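PDB 2JCB: 5-formyltetrahydrofolate cyclo-ligase family protein from Bacillus anthracis, which probably catalyses the ATP-dependent conversion of 5-formyltetrahydrofolate to 5,10-methenyltetrahydrofolate in folate metabolism. Local coordinates for residues T58-M61 and N66-P69. Numbering follows the deposited sequence.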
ATOM      1  N   THR A  58      -1.923   5.048   0.847  1.00 30.54           N
ATOM      2  CA  THR A  58      -1.646   5.146   2.326  1.00 30.67           C
ATOM      3  C   THR A  58      -0.557   6.210   2.545  1.00 29.87           C
ATOM      4  O   THR A  58       0.146   6.627   1.602  1.00 32.29           O
ATOM      5  CB  THR A  58      -1.241   3.818   2.969  1.00 31.29           C
ATOM      6  OG1 THR A  58      -0.005   3.360   2.397  1.00 34.30           O
ATOM      7  CG2 THR A  58      -2.389   2.825   2.815  1.00 34.08           C
ATOM      8  N   LEU A  59      -0.451   6.702   3.787  1.00 29.15           N
ATOM      9  CA  LEU A  59       0.586   7.644   4.160  1.00 29.84           C
ATOM     10  C   LEU A  59       1.727   6.792   4.730  1.00 29.32           C
ATOM     11  O   LEU A  59       1.556   6.085   5.718  1.00 31.17           O
ATOM     12  CB  LEU A  59       0.056   8.620   5.235  1.00 30.85           C
ATOM     13  CG  LEU A  59      -1.129   9.423   4.641  1.00 34.83           C
ATOM     14  CD1 LEU A  59      -2.139   9.879   5.666  1.00 40.17           C
ATOM     15  CD2 LEU A  59      -0.637  10.528   3.760  1.00 37.45           C
ATOM     16  N   SER A  60       2.860   6.804   4.065  1.00 30.12           N
ATOM     17  CA  SER A  60       3.946   5.913   4.442  1.00 28.52           C
ATOM     18  C   SER A  60       4.585   6.308   5.802  1.00 30.74           C
ATOM     19  O   SER A  60       4.605   7.481   6.191  1.00 28.61           O
ATOM     20  CB  SER A  60       5.003   5.937   3.353  1.00 30.36           C
ATOM     21  OG  SER A  60       5.330   7.258   3.037  1.00 31.69           O
ATOM     22  N   MET A  61       5.157   5.312   6.466  1.00 31.78           N
ATOM     23  CA  MET A  61       5.824   5.498   7.769  1.00 36.96           C
ATOM     24  C   MET A  61       7.217   4.907   7.756  1.00 35.34           C
ATOM     25  O   MET A  61       7.544   4.089   6.883  1.00 34.24           O
ATOM     26  CB  MET A  61       5.028   4.795   8.861  1.00 36.13           C
ATOM     27  CG  MET A  61       3.754   5.531   9.235  1.00 40.06           C
ATOM     28  SD  MET A  61       2.759   4.686  10.483  1.00 47.86           S
ATOM     29  CE  MET A  61       3.983   3.794  11.451  1.00 47.39           C
ATOM     30  N   ASN A  66       8.275   5.916   0.070  1.00 29.34           N
ATOM     31  CA  ASN A  66       7.725   7.212   0.404  1.00 30.16           C
ATOM     32  C   ASN A  66       6.523   7.599  -0.497  1.00 30.83           C
ATOM     33  O   ASN A  66       6.678   7.738  -1.702  1.00 31.49           O
ATOM     34  CB  ASN A  66       8.822   8.254   0.327  1.00 29.84           C
ATOM     35  CG  ASN A  66       8.368   9.589   0.918  1.00 27.71           C
ATOM     36  OD1 ASN A  66       7.256   9.686   1.481  1.00 30.06           O
ATOM     37  ND2 ASN A  66       9.217  10.604   0.822  1.00 30.29           N
ATOM     38  N   THR A  67       5.316   7.679   0.081  1.00 29.70           N
ATOM     39  CA  THR A  67       4.129   8.016  -0.661  1.00 30.47           C
ATOM     40  C   THR A  67       3.775   9.489  -0.648  1.00 29.56           C
ATOM     41  O   THR A  67       2.829   9.920  -1.370  1.00 29.95           O
ATOM     42  CB  THR A  67       2.900   7.220  -0.170  1.00 30.65           C
ATOM     43  OG1 THR A  67       2.643   7.553   1.207  1.00 28.37           O
ATOM     44  CG2 THR A  67       3.120   5.648  -0.340  1.00 29.02           C
ATOM     45  N   TYR A  68       4.417  10.272   0.205  1.00 29.19           N
ATOM     46  CA  TYR A  68       4.106  11.695   0.242  1.00 29.09           C
ATOM     47  C   TYR A  68       4.284  12.396  -1.103  1.00 28.96           C
ATOM     48  O   TYR A  68       3.375  13.128  -1.536  1.00 28.60           O
ATOM     49  CB  TYR A  68       4.825  12.420   1.417  1.00 29.56           C
ATOM     50  CG  TYR A  68       4.113  12.121   2.728  1.00 30.96           C
ATOM     51  CD1 TYR A  68       4.370  10.926   3.435  1.00 31.51           C
ATOM     52  CD2 TYR A  68       3.140  13.016   3.230  1.00 34.26           C
ATOM     53  CE1 TYR A  68       3.677  10.637   4.669  1.00 31.04           C
ATOM     54  CE2 TYR A  68       2.443  12.754   4.439  1.00 31.88           C
ATOM     55  CZ  TYR A  68       2.733  11.571   5.148  1.00 32.93           C
ATOM     56  OH  TYR A  68       2.057  11.347   6.338  1.00 34.11           O
ATOM     57  N   PRO A  69       5.432  12.168  -1.781  1.00 29.55           N
ATOM     58  CA  PRO A  69       5.594  12.753  -3.109  1.00 30.32           C
ATOM     59  C   PRO A  69       4.509  12.313  -4.098  1.00 29.63           C
ATOM     60  O   PRO A  69       4.153  13.105  -4.970  1.00 30.77           O
ATOM     61  CB  PRO A  69       6.966  12.275  -3.555  1.00 29.11           C
ATOM     62  CG  PRO A  69       7.706  11.970  -2.302  1.00 31.83           C
ATOM     63  CD  PRO A  69       6.644  11.465  -1.353  1.00 28.40           C
TER
HETATM   64  O   HOH W   1       2.757   8.986   7.749  1.00 28.01           O
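Thr-67 meets the backbone of 58-61 through its hydroxyl, and its side chain can be followed atom by atom. Thr-67 CB lies 3.3 Å from Thr-58 O. Beyond it, a chi1 of 62° turns Thr-67 OG1 into the gap flanked by the residue's own N and C. From there Thr-67 OG1 donates to Thr-58 O at 2.7 Å, standing somewhat off the plane of that carbonyl. The same Thr-67 OG1 accepts from Ser-60 N at 3.0 Å in a bent bond, its N-H...O angle 141°. The methyl Thr-67 CG2 ends 3.7 Å from Thr-58 O. Ser-60 returns the grip: its OG accepts from Thr-67 N in a nearly straight bond of 172°. Each hydroxyl therefore takes a backbone N-H of the opposite segment, a reciprocal pairing that ties the two segments together.

The Tyr-68 ring meets Ser-60 O at its edge and in its plane, with Tyr-68 CE1 3.6 Å from Ser-60 O, and a water joins that carbonyl to Tyr-68 OH. Leu-59 crosses the tyrosine side chain at about a right angle, bringing Leu-59 CD2 to 3.8 Å from Tyr-68 CZ. Within 66-69, Asn-66 OD1 accepts from Tyr-68 N at 3.2 Å, a capping bond whose donor stands above the amide plane. These contacts brace the beta-alpha-beta crossover from strand 54-56 through helix 68-76 to the parallel neighbouring strand 80-87, consistent with the family's Rossmann-like clan.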